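Local coordinates for beta-2-microglobulin (Ctenopharyngodon idella, PDB 5H5Z), which serves as the light chain of an MHC class I molecule, pairing with the heavy chain that presents peptides in a bony fish, at residues Ser29-Pro34 / Trp61-Thr66; Ser4-Gln9 / Cys81-Met86; Lys20-Ile25 / Val69-Glu74; Leu40-Lys45 / Lys75-Ser80. The protein carries 1 engineered substitution. All blocks are in the same frame, centred on the assembly; numbering follows the deposited sequence.

In the fold
The four contacts lie in one immunoglobulin C1-set sandwich; three pair strands within a sheet and contact 2 bridges the two sheets. Contacts 1 and 3 both join strands 22-31 and 63-71, central neighbours in the first sheet, but at opposite ends, with centres about 25 Å apart. Contact 4 pairs strands 36-42 and 79-85 in the second sheet; its centre lies about 11 Å from that of contact 3, and F71 and Y79 meet across the core. Contact 2 runs from strand 7-12 to strand 79-85, its segments enclosing the others along the chain. Its centre is about 9 Å from that of contact 1, where the MHC class I heavy chain packs.

Contact 1 (Ser29-Pro34 / Trp61-Thr66); sequences SNFHPP and WQFHLT
Two backbone hydrogen bonds join F31 and F63 as an antiparallel pair. The bond from F63 N to F31 O is 2.9 Å long and lies in the carbonyl plane; the return bond, from F31 N to F63 O, is weak at 3.4 Å although nearly straight. N30, with positive phi (61°), and F31 both face F63, which makes a G1 beta bulge where strand 22-31 of the immunoglobulin sandwich turns its corner. Aromatic packing fills the side carrying both phenyl rings. The F31 ring, its CG in the crowded position between N and C (chi1 70°), turns one face to F63 CB, 3.8 Å from the ring centroid, while L65 CD1 sits at its edge, 3.8 Å from F31 CZ. The F63 ring takes P34 CB, placed there by a turn with a cis peptide bond before P33, over the centre of one face, a CH-pi contact of 3.6 Å to the centroid; H32 ND1 and F31 O lie at its edge. Beside the bulge the Q62 amide crosses N30 obliquely, Q62 NE2 packing 3.2 Å from N30 CB. Q93 of the MHC class I heavy chain packs against the F63 ring and hydrogen-bonds to W61 O.

Contact 2 (Ser4-Gln9 / Cys81-Met86); sequences SSPKIQ and CRVKHM
H85 leaves its strand with CG anti to the backbone N (chi1 -174°), which carries the imidazole toward segment 4-9. Its CB lies 3.9 Å from P6 CD and a little farther from P6 CG, so the proline ring rests on the root of the side chain. Next comes CG, again beside P6 CD, and then ND1, which approaches P6 CD to 3.6 Å. ND1 also binds a water in the plane of the ring, and this water reaches S5 OG at 2.8 Å, a bridge between two segments that share no direct hydrogen bond. At the tip, H85 CE1 stops 3.3 Å from S4 O. H85 NE2 hydrogen-bonds to P33 O; with both nitrogens engaged, the rotation of the ring is well fixed. The two segments run antiparallel, and their nearest CA atoms, S5 CA and H85 CA, are 7.2 Å apart, because they belong to opposite sheets of the immunoglobulin sandwich and meet through side chains across its core. Deeper in, I8 and V83 reach toward each other tip to tip, I8 CD1 lying 3.7 Å from V83 CB. P6 slides past V83 in the opposite direction, its CG 4.1 Å from V83 CG1. Beyond them I8 CG2 borders C81 SG, at 4.4 Å, and C81 forms with C26 the disulfide that joins the two sheets.

Contact 3 (Lys20-Ile25 / Val69-Glu74); sequences KENTLI and VSFKPE
Antiparallel strands 22-25 and 69-71 are paired here within one sheet of the immunoglobulin sandwich, with N22 opposite F71 and L24 opposite V69 as hydrogen-bonded pairs. Four backbone bonds hold the ladder: at the first pair, N22 N reaches F71 O nearly along the C=O axis, whereas F71 N meets N22 O from well above the carbonyl plane. The tight part is the core side, centred on the F71 ring. Its CG sits in the crowded position between N and C (chi1 85°), which lays the ring alongside N22 and across L24. L24 CB stands over the centre of one face, 3.7 Å from the centroid in a CH-pi contact, and P73 CD covers the opposite face 3.8 Å above its plane. N22 CB comes to 3.5 Å from F71 CE1. Y79 and W94 add edge-to-face ring contacts with F71. An alanine in place of F71 would probably leave L24 and P73 without the ring that lies between them and loosen the packing against Y79 and W94. The looser, solvent side is the end round E21, S70 and K72. E21, bent at chi2 (-71°), brings OE2 no closer than 4.6 Å to K72 NZ, beyond a salt bridge, and the aliphatic part of K72 runs past K20 O. A water ties this open side together, donating to E21 OE1 and to N22 O while accepting from S70 OG at a distance of 2.5 Å.

Contact 4 (Leu40-Lys45 / Lys75-Ser80); sequences LLKNGK and KSDEYS. Engineered in segment 40-45: K45 (natural residue Glu).
K42 and Y79 lie side by side and point the same way, an extended lysine chain along a tyrosine ring. K42 CG is 3.6 Å from Y79 CE2, and K42 CE reaches 3.5 Å from Y79 OH. D77 crosses K42 obliquely; its OD2 stays 4.2 Å from K42 NZ, too far for a salt bridge. N43 also crosses D77 obliquely, amide and carboxylate planes 47° apart. N43 ND2 donates to D77 OD1 from above the carboxylate plane at 3.0 Å, and N43 OD1 accepts the almost straight bond from E78 N at 2.8 Å, so both ends of the amide are held. An alanine in place of D77 would probably leave the N43 amide less firmly fixed, since the ND2 bond would go. On the other side of the sheet S80 OG packs against L41 CD1 at 3.5 Å and donates to a water that also accepts from G44 N. Backbone bonds pair L41 with S80 and carry N43 N to E78 O. K45, an engineered residue, closes with K42 a type I' beta turn, the tight hairpin joining strands 36-42 and 45-46 at the sheet's edge.

Contact 1 (Ser29-Pro34 / Trp61-Thr66)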
# COMPACT_ATOMS: atom_id res chain seq x y z
N SER B 29 -3.11 -5.76 -5.82
CA SER B 29 -3.80 -4.53 -5.43
C SER B 29 -5.19 -4.42 -6.05
O SER B 29 -5.57 -5.23 -6.88
CB SER B 29 -2.96 -3.32 -5.82
OG SER B 29 -2.81 -3.25 -7.23
N ASN B 30 -5.93 -3.39 -5.62
CA ASN B 30 -7.23 -3.06 -6.22
C ASN B 30 -8.28 -4.17 -6.10
O ASN B 30 -9.11 -4.34 -6.99
CB ASN B 30 -7.06 -2.65 -7.69
CG ASN B 30 -6.24 -1.38 -7.87
OD1 ASN B 30 -6.04 -0.61 -6.93
ND2 ASN B 30 -5.78 -1.15 -9.10
N PHE B 31 -8.25 -4.93 -5.00
CA PHE B 31 -9.15 -6.07 -4.88
C PHE B 31 -10.12 -6.01 -3.70
O PHE B 31 -9.81 -5.44 -2.66
CB PHE B 31 -8.38 -7.41 -4.91
CG PHE B 31 -7.55 -7.67 -3.68
CD1 PHE B 31 -8.09 -8.34 -2.58
CD2 PHE B 31 -6.21 -7.28 -3.63
CE1 PHE B 31 -7.32 -8.60 -1.45
CE2 PHE B 31 -5.44 -7.53 -2.51
CZ PHE B 31 -5.99 -8.19 -1.42
N HIS B 32 -11.30 -6.60 -3.90
CA HIS B 32 -12.34 -6.73 -2.87
C HIS B 32 -13.21 -7.92 -3.27
O HIS B 32 -13.52 -8.06 -4.45
CB HIS B 32 -13.19 -5.46 -2.81
CG HIS B 32 -14.41 -5.59 -1.94
ND1 HIS B 32 -14.36 -5.41 -0.57
CD2 HIS B 32 -15.69 -5.89 -2.24
CE1 HIS B 32 -15.57 -5.59 -0.07
NE2 HIS B 32 -16.39 -5.89 -1.05
N PRO B 33 -13.62 -8.77 -2.30
CA PRO B 33 -13.36 -8.73 -0.85
C PRO B 33 -11.92 -9.15 -0.48
O PRO B 33 -11.16 -9.57 -1.35
CB PRO B 33 -14.40 -9.70 -0.28
CG PRO B 33 -14.63 -10.68 -1.38
CD PRO B 33 -14.51 -9.90 -2.66
N PRO B 34 -11.55 -9.02 0.81
CA PRO B 34 -10.15 -9.15 1.24
C PRO B 34 -9.55 -10.56 1.23
O PRO B 34 -8.33 -10.69 1.09
CB PRO B 34 -10.15 -8.59 2.66
CG PRO B 34 -11.55 -8.77 3.14
CD PRO B 34 -12.42 -8.60 1.93
N TRP B 61 -11.07 2.19 -0.86
CA TRP B 61 -11.41 1.00 -0.06
C TRP B 61 -10.84 -0.34 -0.55
O TRP B 61 -10.95 -1.34 0.16
CB TRP B 61 -12.93 0.87 0.12
CG TRP B 61 -13.59 2.09 0.65
CD1 TRP B 61 -14.38 2.96 -0.03
CD2 TRP B 61 -13.49 2.59 1.98
NE1 TRP B 61 -14.81 3.98 0.80
CE2 TRP B 61 -14.26 3.78 2.05
CE3 TRP B 61 -12.83 2.15 3.14
CZ2 TRP B 61 -14.40 4.52 3.22
CZ3 TRP B 61 -12.96 2.90 4.30
CH2 TRP B 61 -13.74 4.07 4.33
N GLN B 62 -10.25 -0.36 -1.74
CA GLN B 62 -9.73 -1.60 -2.29
C GLN B 62 -8.44 -2.02 -1.58
O GLN B 62 -7.63 -1.17 -1.20
CB GLN B 62 -9.52 -1.48 -3.80
CG GLN B 62 -10.79 -1.13 -4.56
CD GLN B 62 -10.60 -1.01 -6.07
OE1 GLN B 62 -11.55 -1.18 -6.84
NE2 GLN B 62 -9.38 -0.72 -6.50
N PHE B 63 -8.28 -3.32 -1.39
CA PHE B 63 -7.18 -3.89 -0.61
C PHE B 63 -5.91 -4.07 -1.43
O PHE B 63 -5.96 -4.21 -2.65
CB PHE B 63 -7.61 -5.24 -0.02
CG PHE B 63 -8.75 -5.14 0.95
CD1 PHE B 63 -8.51 -4.81 2.27
CD2 PHE B 63 -10.06 -5.39 0.55
CE1 PHE B 63 -9.55 -4.72 3.18
CE2 PHE B 63 -11.11 -5.30 1.45
CZ PHE B 63 -10.86 -4.96 2.77
N HIS B 64 -4.77 -4.08 -0.75
CA HIS B 64 -3.50 -4.39 -1.40
C HIS B 64 -2.62 -5.22 -0.47
O HIS B 64 -2.67 -5.06 0.76
CB HIS B 64 -2.77 -3.12 -1.87
CG HIS B 64 -2.36 -2.20 -0.77
ND1 HIS B 64 -1.07 -2.13 -0.30
CD2 HIS B 64 -3.07 -1.30 -0.04
CE1 HIS B 64 -1.00 -1.23 0.67
NE2 HIS B 64 -2.21 -0.71 0.84
N LEU B 65 -1.87 -6.14 -1.06
CA LEU B 65 -0.91 -6.96 -0.33
C LEU B 65 0.36 -7.11 -1.13
O LEU B 65 0.34 -7.09 -2.36
CB LEU B 65 -1.49 -8.35 -0.05
CG LEU B 65 -2.66 -8.49 0.91
CD1 LEU B 65 -3.30 -9.86 0.74
CD2 LEU B 65 -2.23 -8.28 2.36
N THR B 66 1.47 -7.27 -0.43
CA THR B 66 2.74 -7.56 -1.07
C THR B 66 3.30 -8.88 -0.53
O THR B 66 3.42 -9.06 0.68
CB THR B 66 3.76 -6.41 -0.85
OG1 THR B 66 3.19 -5.19 -1.33
CG2 THR B 66 5.05 -6.69 -1.60

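Contact 2 (Ser4-Gln9 / Cys81-Met86)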
# COMPACT_ATOMS: atom_id res chain seq x y z
N SER B 4 -14.09 -6.94 -6.91
CA SER B 4 -13.02 -6.27 -7.63
C SER B 4 -11.86 -7.25 -7.72
O SER B 4 -11.27 -7.60 -6.70
CB SER B 4 -12.58 -4.99 -6.91
OG SER B 4 -13.56 -3.98 -7.02
N SER B 5 -11.56 -7.71 -8.93
CA SER B 5 -10.49 -8.68 -9.14
C SER B 5 -9.12 -8.01 -9.07
O SER B 5 -8.96 -6.89 -9.55
CB SER B 5 -10.68 -9.40 -10.47
OG SER B 5 -11.86 -10.19 -10.43
N PRO B 6 -8.14 -8.70 -8.47
CA PRO B 6 -6.83 -8.08 -8.21
C PRO B 6 -6.02 -7.71 -9.44
O PRO B 6 -6.02 -8.44 -10.45
CB PRO B 6 -6.09 -9.16 -7.40
CG PRO B 6 -6.76 -10.44 -7.77
CD PRO B 6 -8.20 -10.08 -7.95
N LYS B 7 -5.35 -6.56 -9.35
CA LYS B 7 -4.23 -6.26 -10.24
C LYS B 7 -3.04 -7.01 -9.64
O LYS B 7 -2.84 -7.00 -8.42
CB LYS B 7 -3.95 -4.76 -10.30
CG LYS B 7 -2.92 -4.37 -11.35
CD LYS B 7 -2.37 -2.97 -11.13
CE LYS B 7 -3.28 -1.88 -11.68
NZ LYS B 7 -2.89 -0.55 -11.12
N ILE B 8 -2.28 -7.68 -10.50
CA ILE B 8 -1.16 -8.52 -10.07
C ILE B 8 0.09 -8.13 -10.82
O ILE B 8 0.15 -8.23 -12.06
CB ILE B 8 -1.44 -10.02 -10.33
CG1 ILE B 8 -2.78 -10.44 -9.71
CG2 ILE B 8 -0.30 -10.88 -9.79
CD1 ILE B 8 -3.31 -11.77 -10.21
N GLN B 9 1.10 -7.69 -10.08
CA GLN B 9 2.34 -7.22 -10.68
C GLN B 9 3.51 -7.94 -10.03
O GLN B 9 3.66 -7.93 -8.80
CB GLN B 9 2.47 -5.70 -10.56
CG GLN B 9 1.41 -4.95 -11.35
CD GLN B 9 1.45 -3.45 -11.12
OE1 GLN B 9 1.95 -2.70 -11.95
NE2 GLN B 9 0.91 -3.02 -10.00
N CYS B 81 3.90 -15.77 -9.72
CA CYS B 81 3.05 -15.48 -8.58
C CYS B 81 1.66 -15.99 -8.91
O CYS B 81 1.08 -15.62 -9.94
CB CYS B 81 3.03 -13.97 -8.30
SG CYS B 81 1.95 -13.45 -6.94
N ARG B 82 1.14 -16.87 -8.05
CA ARG B 82 -0.19 -17.44 -8.21
C ARG B 82 -1.15 -16.83 -7.20
O ARG B 82 -0.93 -16.92 -5.99
CB ARG B 82 -0.17 -18.97 -8.09
CG ARG B 82 -1.55 -19.61 -8.20
CD ARG B 82 -1.46 -21.10 -8.45
NE ARG B 82 -0.80 -21.82 -7.36
CZ ARG B 82 -0.03 -22.89 -7.53
NH1 ARG B 82 0.21 -23.38 -8.74
NH2 ARG B 82 0.53 -23.46 -6.47
N VAL B 83 -2.20 -16.22 -7.72
CA VAL B 83 -3.18 -15.53 -6.89
C VAL B 83 -4.56 -16.17 -7.04
O VAL B 83 -5.05 -16.38 -8.16
CB VAL B 83 -3.26 -14.02 -7.25
CG1 VAL B 83 -4.26 -13.30 -6.36
CG2 VAL B 83 -1.88 -13.37 -7.13
N LYS B 84 -5.18 -16.50 -5.91
CA LYS B 84 -6.52 -17.07 -5.87
C LYS B 84 -7.48 -16.17 -5.10
O LYS B 84 -7.40 -16.05 -3.87
CB LYS B 84 -6.49 -18.49 -5.28
CG LYS B 84 -5.63 -19.46 -6.08
CD LYS B 84 -5.58 -20.84 -5.45
CE LYS B 84 -4.60 -21.73 -6.20
NZ LYS B 84 -4.63 -23.14 -5.71
N HIS B 85 -8.38 -15.53 -5.85
CA HIS B 85 -9.37 -14.61 -5.29
C HIS B 85 -10.75 -15.08 -5.70
O HIS B 85 -10.99 -15.35 -6.89
CB HIS B 85 -9.11 -13.19 -5.80
CG HIS B 85 -9.97 -12.14 -5.17
ND1 HIS B 85 -10.83 -11.35 -5.90
CD2 HIS B 85 -10.10 -11.74 -3.88
CE1 HIS B 85 -11.45 -10.51 -5.09
NE2 HIS B 85 -11.02 -10.73 -3.86
N MET B 86 -11.66 -15.17 -4.74
CA MET B 86 -12.97 -15.80 -4.94
C MET B 86 -12.73 -17.20 -5.52
O MET B 86 -12.09 -18.03 -4.87
CB MET B 86 -13.87 -14.95 -5.85
CG MET B 86 -14.05 -13.51 -5.40
SD MET B 86 -14.91 -13.38 -3.82
CE MET B 86 -16.59 -13.82 -4.28
O HOH W 1 -11.26 -12.12 -8.46

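Contact 3 (Lys20-Ile25 / Val69-Glu74)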
# COMPACT_ATOMS: atom_id res chain seq x y z
N LYS B 20 22.65 -13.16 -9.24
CA LYS B 20 22.72 -12.09 -8.25
C LYS B 20 21.58 -12.21 -7.24
O LYS B 20 20.42 -12.38 -7.62
CB LYS B 20 22.67 -10.72 -8.94
CG LYS B 20 22.95 -9.54 -8.03
CD LYS B 20 22.96 -8.23 -8.82
CE LYS B 20 23.31 -7.06 -7.91
NZ LYS B 20 23.66 -5.84 -8.69
N GLU B 21 21.93 -12.12 -5.96
CA GLU B 21 20.92 -12.12 -4.89
C GLU B 21 19.97 -10.95 -5.08
O GLU B 21 20.40 -9.82 -5.34
CB GLU B 21 21.57 -12.06 -3.50
CG GLU B 21 22.33 -13.32 -3.09
CD GLU B 21 21.45 -14.52 -2.78
OE1 GLU B 21 20.21 -14.39 -2.73
OE2 GLU B 21 22.02 -15.62 -2.59
N ASN B 22 18.68 -11.23 -4.96
CA ASN B 22 17.64 -10.28 -5.30
C ASN B 22 16.40 -10.58 -4.45
O ASN B 22 16.43 -11.49 -3.61
CB ASN B 22 17.31 -10.41 -6.79
CG ASN B 22 16.85 -9.10 -7.42
OD1 ASN B 22 16.21 -8.27 -6.78
ND2 ASN B 22 17.16 -8.93 -8.71
N THR B 23 15.33 -9.82 -4.67
CA THR B 23 14.06 -10.07 -4.00
C THR B 23 12.95 -10.13 -5.04
O THR B 23 12.79 -9.21 -5.84
CB THR B 23 13.76 -9.00 -2.93
OG1 THR B 23 14.83 -8.97 -1.98
CG2 THR B 23 12.47 -9.32 -2.19
N LEU B 24 12.22 -11.24 -5.04
CA LEU B 24 11.07 -11.41 -5.91
C LEU B 24 9.84 -10.85 -5.21
O LEU B 24 9.54 -11.21 -4.08
CB LEU B 24 10.88 -12.89 -6.22
CG LEU B 24 9.71 -13.29 -7.10
CD1 LEU B 24 9.84 -12.77 -8.53
CD2 LEU B 24 9.57 -14.81 -7.08
N ILE B 25 9.13 -9.97 -5.91
CA ILE B 25 8.00 -9.25 -5.32
C ILE B 25 6.74 -9.43 -6.15
O ILE B 25 6.76 -9.29 -7.39
CB ILE B 25 8.31 -7.73 -5.19
CG1 ILE B 25 9.57 -7.51 -4.34
CG2 ILE B 25 7.11 -6.99 -4.63
CD1 ILE B 25 10.17 -6.12 -4.45
N VAL B 69 10.05 -12.68 -1.40
CA VAL B 69 11.01 -13.65 -0.89
C VAL B 69 12.36 -13.42 -1.57
O VAL B 69 12.41 -12.91 -2.69
CB VAL B 69 10.53 -15.11 -1.09
CG1 VAL B 69 10.56 -15.52 -2.56
CG2 VAL B 69 11.36 -16.08 -0.25
N SER B 70 13.44 -13.78 -0.87
CA SER B 70 14.78 -13.73 -1.47
C SER B 70 14.86 -14.74 -2.61
O SER B 70 14.33 -15.84 -2.51
CB SER B 70 15.84 -14.06 -0.41
OG SER B 70 17.11 -14.27 -1.01
N PHE B 71 15.53 -14.35 -3.70
CA PHE B 71 15.77 -15.27 -4.81
C PHE B 71 17.02 -14.88 -5.59
O PHE B 71 17.47 -13.73 -5.53
CB PHE B 71 14.53 -15.45 -5.72
CG PHE B 71 14.36 -14.40 -6.80
CD1 PHE B 71 14.53 -13.04 -6.54
CD2 PHE B 71 14.00 -14.79 -8.09
CE1 PHE B 71 14.36 -12.10 -7.55
CE2 PHE B 71 13.82 -13.85 -9.10
CZ PHE B 71 14.00 -12.51 -8.83
N LYS B 72 17.59 -15.86 -6.27
CA LYS B 72 18.75 -15.65 -7.12
C LYS B 72 18.41 -16.24 -8.49
O LYS B 72 18.60 -17.43 -8.72
CB LYS B 72 19.98 -16.31 -6.50
CG LYS B 72 21.30 -15.91 -7.14
CD LYS B 72 22.49 -16.24 -6.26
CE LYS B 72 22.93 -17.69 -6.43
NZ LYS B 72 24.28 -17.93 -5.85
N PRO B 73 17.87 -15.40 -9.40
CA PRO B 73 17.43 -15.92 -10.70
C PRO B 73 18.57 -16.47 -11.55
O PRO B 73 19.64 -15.86 -11.65
CB PRO B 73 16.78 -14.70 -11.37
CG PRO B 73 17.42 -13.52 -10.72
CD PRO B 73 17.66 -13.94 -9.30
N GLU B 74 18.34 -17.65 -12.13
CA GLU B 74 19.29 -18.27 -13.05
C GLU B 74 18.58 -18.60 -14.36
O GLU B 74 17.34 -18.58 -14.42
CB GLU B 74 19.91 -19.54 -12.44
CG GLU B 74 20.61 -19.35 -11.09
CD GLU B 74 21.95 -18.64 -11.17
OE1 GLU B 74 22.40 -18.29 -12.28
OE2 GLU B 74 22.58 -18.42 -10.11
O HOH W 2 18.47 -12.33 -1.93

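Contact 4 (Leu40-Lys45 / Lys75-Ser80)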
# COMPACT_ATOMS: atom_id res chain seq x y z
N LEU B 40 4.29 -17.43 -4.09
CA LEU B 40 5.38 -17.27 -5.05
C LEU B 40 5.89 -18.66 -5.43
O LEU B 40 6.02 -19.54 -4.57
CB LEU B 40 6.50 -16.41 -4.47
CG LEU B 40 6.14 -14.96 -4.10
CD1 LEU B 40 7.29 -14.28 -3.38
CD2 LEU B 40 5.73 -14.16 -5.32
N LEU B 41 6.18 -18.85 -6.72
CA LEU B 41 6.58 -20.17 -7.22
C LEU B 41 7.93 -20.16 -7.94
O LEU B 41 8.25 -19.22 -8.68
CB LEU B 41 5.52 -20.73 -8.17
CG LEU B 41 4.03 -20.58 -7.82
CD1 LEU B 41 3.18 -21.11 -8.97
CD2 LEU B 41 3.67 -21.28 -6.52
N LYS B 42 8.70 -21.21 -7.70
CA LYS B 42 9.91 -21.49 -8.47
C LYS B 42 9.68 -22.78 -9.24
O LYS B 42 9.45 -23.83 -8.63
CB LYS B 42 11.13 -21.64 -7.55
CG LYS B 42 12.41 -21.98 -8.30
CD LYS B 42 13.57 -22.27 -7.37
CE LYS B 42 14.85 -22.47 -8.17
NZ LYS B 42 16.00 -22.87 -7.31
N ASN B 43 9.73 -22.69 -10.56
CA ASN B 43 9.43 -23.82 -11.44
C ASN B 43 8.12 -24.54 -11.07
O ASN B 43 8.05 -25.77 -11.08
CB ASN B 43 10.62 -24.79 -11.50
CG ASN B 43 11.89 -24.12 -11.97
OD1 ASN B 43 11.87 -23.31 -12.90
ND2 ASN B 43 13.01 -24.46 -11.34
N GLY B 44 7.11 -23.76 -10.72
CA GLY B 44 5.79 -24.28 -10.38
C GLY B 44 5.62 -24.81 -8.96
O GLY B 44 4.55 -25.29 -8.61
N LYS B 45 6.68 -24.71 -8.16
CA LYS B 45 6.65 -25.19 -6.77
C LYS B 45 6.64 -24.02 -5.79
O LYS B 45 7.41 -23.07 -5.95
CB LYS B 45 7.85 -26.10 -6.49
CG LYS B 45 8.02 -27.29 -7.43
CD LYS B 45 6.97 -28.37 -7.20
CE LYS B 45 7.19 -29.56 -8.11
NZ LYS B 45 6.12 -30.59 -7.94
N LYS B 75 19.35 -18.90 -15.40
CA LYS B 75 18.81 -19.13 -16.75
C LYS B 75 17.69 -20.17 -16.85
O LYS B 75 16.70 -19.94 -17.54
CB LYS B 75 19.94 -19.48 -17.73
CG LYS B 75 20.12 -18.45 -18.83
CD LYS B 75 18.98 -18.51 -19.84
CE LYS B 75 18.68 -17.14 -20.41
NZ LYS B 75 17.93 -17.20 -21.70
N SER B 76 17.86 -21.29 -16.17
CA SER B 76 16.94 -22.42 -16.33
C SER B 76 15.74 -22.40 -15.38
O SER B 76 14.93 -23.34 -15.37
CB SER B 76 17.70 -23.75 -16.21
OG SER B 76 18.31 -23.87 -14.93
N ASP B 77 15.60 -21.34 -14.59
CA ASP B 77 14.54 -21.26 -13.58
C ASP B 77 13.45 -20.25 -13.91
O ASP B 77 13.73 -19.13 -14.35
CB ASP B 77 15.14 -20.94 -12.20
CG ASP B 77 16.06 -22.03 -11.69
OD1 ASP B 77 15.70 -23.22 -11.81
OD2 ASP B 77 17.15 -21.69 -11.17
N GLU B 78 12.20 -20.67 -13.70
CA GLU B 78 11.03 -19.82 -13.90
C GLU B 78 10.40 -19.43 -12.57
O GLU B 78 10.17 -20.29 -11.71
CB GLU B 78 9.99 -20.52 -14.77
CG GLU B 78 8.59 -19.91 -14.69
CD GLU B 78 7.50 -20.85 -15.14
OE1 GLU B 78 7.35 -21.05 -16.36
OE2 GLU B 78 6.78 -21.40 -14.28
N TYR B 79 10.12 -18.14 -12.41
CA TYR B 79 9.43 -17.63 -11.22
C TYR B 79 8.08 -17.05 -11.58
O TYR B 79 7.90 -16.48 -12.67
CB TYR B 79 10.30 -16.61 -10.48
CG TYR B 79 11.57 -17.23 -9.95
CD1 TYR B 79 12.72 -17.28 -10.72
CD2 TYR B 79 11.60 -17.81 -8.67
CE1 TYR B 79 13.88 -17.87 -10.24
CE2 TYR B 79 12.75 -18.40 -8.19
CZ TYR B 79 13.89 -18.43 -8.98
OH TYR B 79 15.03 -19.01 -8.50
N SER B 80 7.12 -17.21 -10.68
CA SER B 80 5.75 -16.75 -10.91
C SER B 80 5.02 -16.47 -9.60
O SER B 80 5.47 -16.85 -8.52
CB SER B 80 4.97 -17.75 -11.78
OG SER B 80 4.87 -19.02 -11.16
O HOH W 3 7.14 -21.00 -11.38